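Side-chain contacts in gamma-glutamyltranspeptidase (Streptomyces lincolnensis, PDB 6J3A), which probably works as an N-terminal nucleophile enzyme of the gamma-glutamyltranspeptidase family, LmbA-like, with its substrate not established: residues Ala518-Val523 against Gln530-Ala535; Leu511-Ala516 against Gly587-Val592. One frame throughout, in Å; residues are numbered along the deposited sequence.

Contact 1 of 2, residues Ala518-Val523 against Gln530-Ala535; sequences ALRARV and QGAIDA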
ATOM      1  N   ALA A 518     -14.347  14.550   8.474  1.00 29.68           N
ATOM      2  CA  ALA A 518     -14.596  15.653   9.398  1.00 29.91           C
ATOM      3  C   ALA A 518     -15.241  15.206  10.708  1.00 31.37           C
ATOM      4  O   ALA A 518     -15.041  15.857  11.731  1.00 33.13           O
ATOM      5  CB  ALA A 518     -15.465  16.686   8.728  1.00 29.89           C
ATOM      6  N   LEU A 519     -16.006  14.113  10.670  1.00 31.57           N
ATOM      7  CA  LEU A 519     -16.729  13.612  11.843  1.00 31.69           C
ATOM      8  C   LEU A 519     -16.038  12.498  12.600  1.00 31.57           C
ATOM      9  O   LEU A 519     -16.301  12.335  13.780  1.00 32.33           O
ATOM     10  CB  LEU A 519     -18.137  13.148  11.452  1.00 32.38           C
ATOM     11  CG  LEU A 519     -19.082  14.230  10.912  1.00 32.96           C
ATOM     12  CD1 LEU A 519     -20.459  13.625  10.669  1.00 33.67           C
ATOM     13  CD2 LEU A 519     -19.194  15.441  11.833  1.00 32.75           C
ATOM     14  N   ARG A 520     -15.172  11.731  11.945  1.00 32.37           N
ATOM     15  CA  ARG A 520     -14.482  10.621  12.613  1.00 32.44           C
ATOM     16  C   ARG A 520     -13.332  11.117  13.483  1.00 31.39           C
ATOM     17  O   ARG A 520     -12.667  12.103  13.162  1.00 31.36           O
ATOM     18  CB  ARG A 520     -13.963   9.596  11.594  1.00 33.73           C
ATOM     19  CG  ARG A 520     -15.055   8.771  10.925  1.00 34.38           C
ATOM     20  CD  ARG A 520     -14.483   7.925   9.800  1.00 35.71           C
ATOM     21  NE  ARG A 520     -13.779   6.753  10.323  1.00 36.80           N
ATOM     22  CZ  ARG A 520     -14.327   5.556  10.549  1.00 38.74           C
ATOM     23  NH1 ARG A 520     -15.619   5.312  10.289  1.00 39.66           N
ATOM     24  NH2 ARG A 520     -13.567   4.576  11.038  1.00 39.53           N
ATOM     25  N   ALA A 521     -13.105  10.418  14.589  1.00 31.87           N
ATOM     26  CA  ALA A 521     -11.977  10.695  15.467  1.00 31.73           C
ATOM     27  C   ALA A 521     -10.674  10.430  14.737  1.00 32.29           C
ATOM     28  O   ALA A 521     -10.548   9.431  14.027  1.00 33.22           O
ATOM     29  CB  ALA A 521     -12.051   9.821  16.700  1.00 31.64           C
ATOM     30  N   ARG A 522      -9.709  11.322  14.927  1.00 33.63           N
ATOM     31  CA  ARG A 522      -8.388  11.190  14.305  1.00 34.68           C
ATOM     32  C   ARG A 522      -7.732   9.878  14.729  1.00 34.53           C
ATOM     33  O   ARG A 522      -8.040   9.315  15.783  1.00 34.99           O
ATOM     34  CB  ARG A 522      -7.378  12.293  14.683  1.00 36.25           C
ATOM     35  CG  ARG A 522      -7.848  13.673  15.096  1.00 38.08           C
ATOM     36  CD  ARG A 522      -7.969  14.655  13.950  1.00 40.35           C
ATOM     37  NE  ARG A 522      -9.368  14.811  13.529  1.00 43.18           N
ATOM     38  CZ  ARG A 522      -9.879  15.879  12.915  1.00 42.52           C
ATOM     39  NH1 ARG A 522      -9.117  16.931  12.619  1.00 41.57           N
ATOM     40  NH2 ARG A 522     -11.171  15.887  12.579  1.00 43.64           N
ATOM     41  N   VAL A 523      -6.792   9.444  13.901  1.00 33.03           N
ATOM     42  CA  VAL A 523      -6.040   8.219  14.103  1.00 31.42           C
ATOM     43  C   VAL A 523      -4.581   8.622  13.956  1.00 31.61           C
ATOM     44  O   VAL A 523      -4.220   9.309  12.990  1.00 31.07           O
ATOM     45  CB  VAL A 523      -6.449   7.161  13.066  1.00 31.29           C
ATOM     46  CG1 VAL A 523      -5.518   5.948  13.096  1.00 30.61           C
ATOM     47  CG2 VAL A 523      -7.903   6.741  13.303  1.00 31.19           C
ATOM     48  N   GLN A 530      -8.055   6.645   5.865  1.00 24.01           N
ATOM     49  CA  GLN A 530      -8.328   5.257   5.471  1.00 24.09           C
ATOM     50  C   GLN A 530      -9.557   4.653   6.169  1.00 24.14           C
ATOM     51  O   GLN A 530     -10.283   3.872   5.562  1.00 23.76           O
ATOM     52  CB  GLN A 530      -7.100   4.362   5.675  1.00 23.53           C
ATOM     53  CG  GLN A 530      -7.238   2.952   5.105  1.00 22.94           C
ATOM     54  CD  GLN A 530      -7.276   2.909   3.591  1.00 22.50           C
ATOM     55  OE1 GLN A 530      -6.391   3.453   2.921  1.00 21.53           O
ATOM     56  NE2 GLN A 530      -8.285   2.231   3.038  1.00 21.46           N
ATOM     57  N   GLY A 531      -9.788   5.014   7.426  1.00 24.40           N
ATOM     58  CA  GLY A 531     -10.980   4.565   8.139  1.00 25.08           C
ATOM     59  C   GLY A 531     -12.242   5.105   7.486  1.00 26.29           C
ATOM     60  O   GLY A 531     -13.283   4.432   7.470  1.00 26.18           O
ATOM     61  N   ALA A 532     -12.143   6.323   6.949  1.00 27.07           N
ATOM     62  CA  ALA A 532     -13.242   6.937   6.201  1.00 27.59           C
ATOM     63  C   ALA A 532     -13.470   6.217   4.872  1.00 28.50           C
ATOM     64  O   ALA A 532     -14.605   5.945   4.503  1.00 29.71           O
ATOM     65  CB  ALA A 532     -12.980   8.417   5.972  1.00 27.27           C
ATOM     66  N   ILE A 533     -12.387   5.885   4.175  1.00 28.40           N
ATOM     67  CA  ILE A 533     -12.464   5.120   2.930  1.00 27.81           C
ATOM     68  C   ILE A 533     -13.008   3.706   3.134  1.00 28.58           C
ATOM     69  O   ILE A 533     -13.899   3.283   2.403  1.00 28.28           O
ATOM     70  CB  ILE A 533     -11.089   5.032   2.250  1.00 27.29           C
ATOM     71  CG1 ILE A 533     -10.691   6.423   1.729  1.00 26.51           C
ATOM     72  CG2 ILE A 533     -11.120   4.012   1.116  1.00 27.25           C
ATOM     73  CD1 ILE A 533      -9.338   6.511   1.060  1.00 26.18           C
ATOM     74  N   ASP A 534     -12.423   2.975   4.088  1.00 29.57           N
ATOM     75  CA  ASP A 534     -12.905   1.642   4.497  1.00 29.12           C
ATOM     76  C   ASP A 534     -14.375   1.659   4.875  1.00 28.80           C
ATOM     77  O   ASP A 534     -15.086   0.705   4.584  1.00 29.45           O
ATOM     78  CB  ASP A 534     -12.123   1.091   5.700  1.00 29.90           C
ATOM     79  CG  ASP A 534     -10.781   0.459   5.321  1.00 30.35           C
ATOM     80  OD1 ASP A 534     -10.242   0.709   4.217  1.00 29.67           O
ATOM     81  OD2 ASP A 534     -10.252  -0.286   6.174  1.00 30.97           O
ATOM     82  N   ALA A 535     -14.833   2.737   5.513  1.00 28.37           N
ATOM     83  CA  ALA A 535     -16.214   2.814   5.992  1.00 27.03           C
ATOM     84  C   ALA A 535     -17.217   2.343   4.930  1.00 26.89           C
ATOM     85  O   ALA A 535     -17.060   2.661   3.738  1.00 26.17           O
ATOM     86  CB  ALA A 535     -16.552   4.225   6.440  1.00 26.14           C
TER

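Contact 2 of 2, residues Leu511-Ala516 against Gly587-Val592; sequences LHFFLA and GRLCAV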
ATOM      1  N   LEU A 511     -19.010  12.911  -0.875  1.00 31.51           N
ATOM      2  CA  LEU A 511     -19.731  13.555   0.223  1.00 31.29           C
ATOM      3  C   LEU A 511     -19.684  12.689   1.475  1.00 29.76           C
ATOM      4  O   LEU A 511     -19.400  13.190   2.559  1.00 28.31           O
ATOM      5  CB  LEU A 511     -21.192  13.856  -0.116  1.00 32.50           C
ATOM      6  CG  LEU A 511     -21.860  14.558   1.089  1.00 33.80           C
ATOM      7  CD1 LEU A 511     -21.768  16.066   0.956  1.00 34.27           C
ATOM      8  CD2 LEU A 511     -23.287  14.098   1.321  1.00 34.30           C
ATOM      9  N   HIS A 512     -19.952  11.395   1.323  1.00 28.75           N
ATOM     10  CA  HIS A 512     -19.942  10.497   2.486  1.00 27.78           C
ATOM     11  C   HIS A 512     -18.534  10.468   3.092  1.00 26.88           C
ATOM     12  O   HIS A 512     -18.358  10.647   4.306  1.00 26.90           O
ATOM     13  CB  HIS A 512     -20.440   9.088   2.128  1.00 27.43           C
ATOM     14  CG  HIS A 512     -21.684   9.085   1.292  1.00 26.43           C
ATOM     15  ND1 HIS A 512     -22.613  10.097   1.353  1.00 26.19           N
ATOM     16  CD2 HIS A 512     -22.137   8.216   0.360  1.00 25.45           C
ATOM     17  CE1 HIS A 512     -23.589   9.845   0.499  1.00 25.75           C
ATOM     18  NE2 HIS A 512     -23.323   8.708  -0.117  1.00 25.06           N
ATOM     19  N   PHE A 513     -17.538  10.301   2.230  1.00 25.57           N
ATOM     20  CA  PHE A 513     -16.133  10.310   2.641  1.00 25.19           C
ATOM     21  C   PHE A 513     -15.732  11.576   3.394  1.00 25.87           C
ATOM     22  O   PHE A 513     -15.247  11.496   4.523  1.00 25.72           O
ATOM     23  CB  PHE A 513     -15.257  10.161   1.408  1.00 24.57           C
ATOM     24  CG  PHE A 513     -13.813  10.439   1.648  1.00 23.23           C
ATOM     25  CD1 PHE A 513     -13.034   9.534   2.337  1.00 23.14           C
ATOM     26  CD2 PHE A 513     -13.230  11.598   1.165  1.00 22.94           C
ATOM     27  CE1 PHE A 513     -11.688   9.779   2.547  1.00 23.28           C
ATOM     28  CE2 PHE A 513     -11.886  11.851   1.369  1.00 22.72           C
ATOM     29  CZ  PHE A 513     -11.113  10.939   2.060  1.00 22.98           C
ATOM     30  N   PHE A 514     -15.933  12.730   2.760  1.00 26.62           N
ATOM     31  CA  PHE A 514     -15.550  14.016   3.348  1.00 27.88           C
ATOM     32  C   PHE A 514     -16.196  14.270   4.702  1.00 27.89           C
ATOM     33  O   PHE A 514     -15.531  14.765   5.609  1.00 27.33           O
ATOM     34  CB  PHE A 514     -15.888  15.171   2.420  1.00 29.19           C
ATOM     35  CG  PHE A 514     -15.746  16.524   3.067  1.00 30.03           C
ATOM     36  CD1 PHE A 514     -14.525  17.192   3.044  1.00 30.11           C
ATOM     37  CD2 PHE A 514     -16.834  17.126   3.695  1.00 30.46           C
ATOM     38  CE1 PHE A 514     -14.394  18.436   3.629  1.00 31.20           C
ATOM     39  CE2 PHE A 514     -16.708  18.367   4.287  1.00 31.03           C
ATOM     40  CZ  PHE A 514     -15.487  19.024   4.254  1.00 31.66           C
ATOM     41  N   LEU A 515     -17.485  13.966   4.830  1.00 28.37           N
ATOM     42  CA  LEU A 515     -18.155  14.057   6.142  1.00 29.48           C
ATOM     43  C   LEU A 515     -17.548  13.087   7.167  1.00 30.19           C
ATOM     44  O   LEU A 515     -17.319  13.442   8.333  1.00 31.00           O
ATOM     45  CB  LEU A 515     -19.671  13.828   6.027  1.00 29.52           C
ATOM     46  CG  LEU A 515     -20.489  14.911   5.305  1.00 29.52           C
ATOM     47  CD1 LEU A 515     -21.960  14.531   5.273  1.00 29.58           C
ATOM     48  CD2 LEU A 515     -20.333  16.278   5.942  1.00 29.86           C
ATOM     49  N   ALA A 516     -17.274  11.866   6.735  1.00 30.39           N
ATOM     50  CA  ALA A 516     -16.605  10.920   7.614  1.00 29.88           C
ATOM     51  C   ALA A 516     -15.258  11.476   8.086  1.00 29.66           C
ATOM     52  O   ALA A 516     -14.977  11.446   9.281  1.00 32.86           O
ATOM     53  CB  ALA A 516     -16.439   9.579   6.935  1.00 29.44           C
ATOM     54  N   GLY A 587     -17.345   2.787  -3.895  1.00 25.87           N
ATOM     55  CA  GLY A 587     -16.329   3.831  -3.791  1.00 26.98           C
ATOM     56  C   GLY A 587     -14.969   3.361  -4.241  1.00 27.67           C
ATOM     57  O   GLY A 587     -14.568   2.247  -3.901  1.00 28.14           O
ATOM     58  N   ARG A 588     -14.279   4.180  -5.039  1.00 28.62           N
ATOM     59  CA  ARG A 588     -12.857   3.961  -5.332  1.00 29.71           C
ATOM     60  C   ARG A 588     -12.084   5.196  -4.893  1.00 28.27           C
ATOM     61  O   ARG A 588     -11.324   5.785  -5.664  1.00 26.76           O
ATOM     62  CB  ARG A 588     -12.545   3.640  -6.813  1.00 32.44           C
ATOM     63  CG  ARG A 588     -13.583   2.927  -7.661  1.00 34.42           C
ATOM     64  CD  ARG A 588     -13.548   1.418  -7.561  1.00 36.43           C
ATOM     65  NE  ARG A 588     -14.634   0.991  -6.699  1.00 39.66           N
ATOM     66  CZ  ARG A 588     -15.340  -0.127  -6.813  1.00 41.35           C
ATOM     67  NH1 ARG A 588     -16.306  -0.349  -5.938  1.00 43.06           N
ATOM     68  NH2 ARG A 588     -15.105  -1.019  -7.769  1.00 41.50           N
ATOM     69  N   LEU A 589     -12.257   5.556  -3.629  1.00 28.36           N
ATOM     70  CA  LEU A 589     -11.693   6.790  -3.088  1.00 28.17           C
ATOM     71  C   LEU A 589     -10.162   6.855  -3.110  1.00 27.47           C
ATOM     72  O   LEU A 589      -9.477   5.834  -3.019  1.00 27.20           O
ATOM     73  CB  LEU A 589     -12.242   7.029  -1.684  1.00 28.54           C
ATOM     74  CG  LEU A 589     -13.707   7.489  -1.794  1.00 29.21           C
ATOM     75  CD1 LEU A 589     -14.570   7.045  -0.629  1.00 28.79           C
ATOM     76  CD2 LEU A 589     -13.757   9.001  -1.970  1.00 29.70           C
ATOM     77  N   CYS A 590      -9.661   8.078  -3.278  1.00 26.48           N
ATOM     78  CA  CYS A 590      -8.245   8.407  -3.141  1.00 25.89           C
ATOM     79  C   CYS A 590      -8.156   9.678  -2.332  1.00 25.30           C
ATOM     80  O   CYS A 590      -8.990  10.548  -2.494  1.00 25.19           O
ATOM     81  CB  CYS A 590      -7.610   8.653  -4.496  1.00 25.34           C
ATOM     82  SG  CYS A 590      -7.913   7.342  -5.673  1.00 26.25           S
ATOM     83  N   ALA A 591      -7.141   9.793  -1.482  1.00 25.44           N
ATOM     84  CA  ALA A 591      -6.943  10.998  -0.679  1.00 26.22           C
ATOM     85  C   ALA A 591      -5.472  11.190  -0.322  1.00 26.88           C
ATOM     86  O   ALA A 591      -4.761  10.228  -0.049  1.00 28.03           O
ATOM     87  CB  ALA A 591      -7.791  10.951   0.588  1.00 26.20           C
ATOM     88  N   VAL A 592      -5.023  12.436  -0.367  1.00 27.14           N
ATOM     89  CA  VAL A 592      -3.799  12.838   0.300  1.00 28.15           C
ATOM     90  C   VAL A 592      -4.140  14.037   1.173  1.00 28.55           C
ATOM     91  O   VAL A 592      -5.096  14.757   0.891  1.00 28.74           O
ATOM     92  CB  VAL A 592      -2.666  13.183  -0.685  1.00 28.03           C
ATOM     93  CG1 VAL A 592      -2.334  11.980  -1.549  1.00 28.03           C
ATOM     94  CG2 VAL A 592      -3.020  14.379  -1.547  1.00 28.50           C
TER

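Contact 1 of 2, residues Ala518-Val523 against Gln530-Ala535
Arg520 reaches across from the end of helix 506-519 and lays its guanidinium over the backbone of Gly531 and Ala532, in helix 529-534. Its CB already points at the facing segment. From there the chain runs with CG anti to the carbonyl carbon (chi1 -71°) and goes on extended through chi2, then bends at chi3 (77°), so that its polar end lies over the facing helix instead of running straight into it. Arg520 CD is the first atom to touch, resting 3.9 Å from Ala532 CA and 4.1 Å from Ala532 CB. Arg520 NE follows, at 3.6 Å from Gly531 C. At the next atom the approach is closest: Gly531 O stands 3.4 Å from Arg520 CZ, above the guanidinium plane and over its centre. Of the terminal nitrogens, Arg520 NH2 remains 3.6 Å from Gly531 O, while Arg520 NH1 comes 4.1 Å from Ala535 CB, which meets the group obliquely. A CB in place of the missing one at Gly531 would sit 3.0 Å from Arg520 NH2, too tight, consistent with glycine at this position. Gly531 O itself takes a weak helical hydrogen bond from Ala535 N. The charge is paired with Asp528, just before helix 529-534, through a salt bridge at NE, and NH1 is hydrogen-bonded to the hydroxyl of Tyr296. A leucine here would probably leave Asp528 without its charged mate and uncover the Gly531 peptide. Since the carbonyl oxygen sits over the plane, away from the N-H directions, the two segments share no hydrogen bond; NE and NH1 are spent on Asp528 and Tyr296, and the flat cation lies over a peptide carbonyl, which probably gives a mild electrostatic attraction.

Contact 2 of 2, residues Leu511-Ala516 against Gly587-Val592
Phe513 and Leu589 run alongside each other head to foot, each heading for the other's backbone, one coming off helix 506-519 and the other off the run leading into strand 590-594. Both point across the gap from their CB atoms, and they overlap near the root of the phenylalanine: both methyls of Leu589 come up against its base from one side of the ring, with Leu589 CD1 3.8 Å and Leu589 CD2 3.9 Å from Phe513 CB. Leu589 CD2 also lies 3.9 Å from Phe513 CG. With CG anti to the backbone N (chi1 168°), the phenylalanine carries its ring beyond the leucine to Ala591, the next residue but one and so on the same side of the chain. There the far end of the ring, Phe513 CZ, comes within 3.6 Å of Ala591 CB. Neither Leu589 CD2 nor Ala591 CB sits squarely on a face or at the rim; both meet the ring obliquely. The three residues are buried and touch carbon against carbon, without a hydrogen bond from helix to strand. This is a helix laid on a beta-sheet, consistent with the layered alpha-beta-beta-alpha fold of the N-terminal nucleophile hydrolases, and the backbone of Ala591 is bonded to Ala604 in strand 601-605 while Cys590 pairs with Gly499 at the end of strand 493-499. Phe498 of that same strand brings a second ring against Phe513, their planes at about 50°. From helix 529-534, Ala532 and Ile533 press on Phe513 too, and Ile533 also reaches Leu589.

How the contacts relate
From the N terminus, helix 506-519 comes first and serves both contacts: 511-516 faces the strand in contact 2, and 518-523 carries the chain off the helix into contact 1. A loop, 520-528, then brings the chain back as helix 529-534, closing contact 1 with six residues between its segments. The chain goes on through strands 538-540 and 556-560, helix 565-573 and strand 577-581 before 587-592 closes the larger, 70-residue loop of contact 2, which holds all of contact 1 within it. Their centres are about 9 Å apart, and helix 529-534 joins them: Ala532 CB lies 3.8 Å from Ala516 CB. Two helices and strand 590-594 are thus tied together.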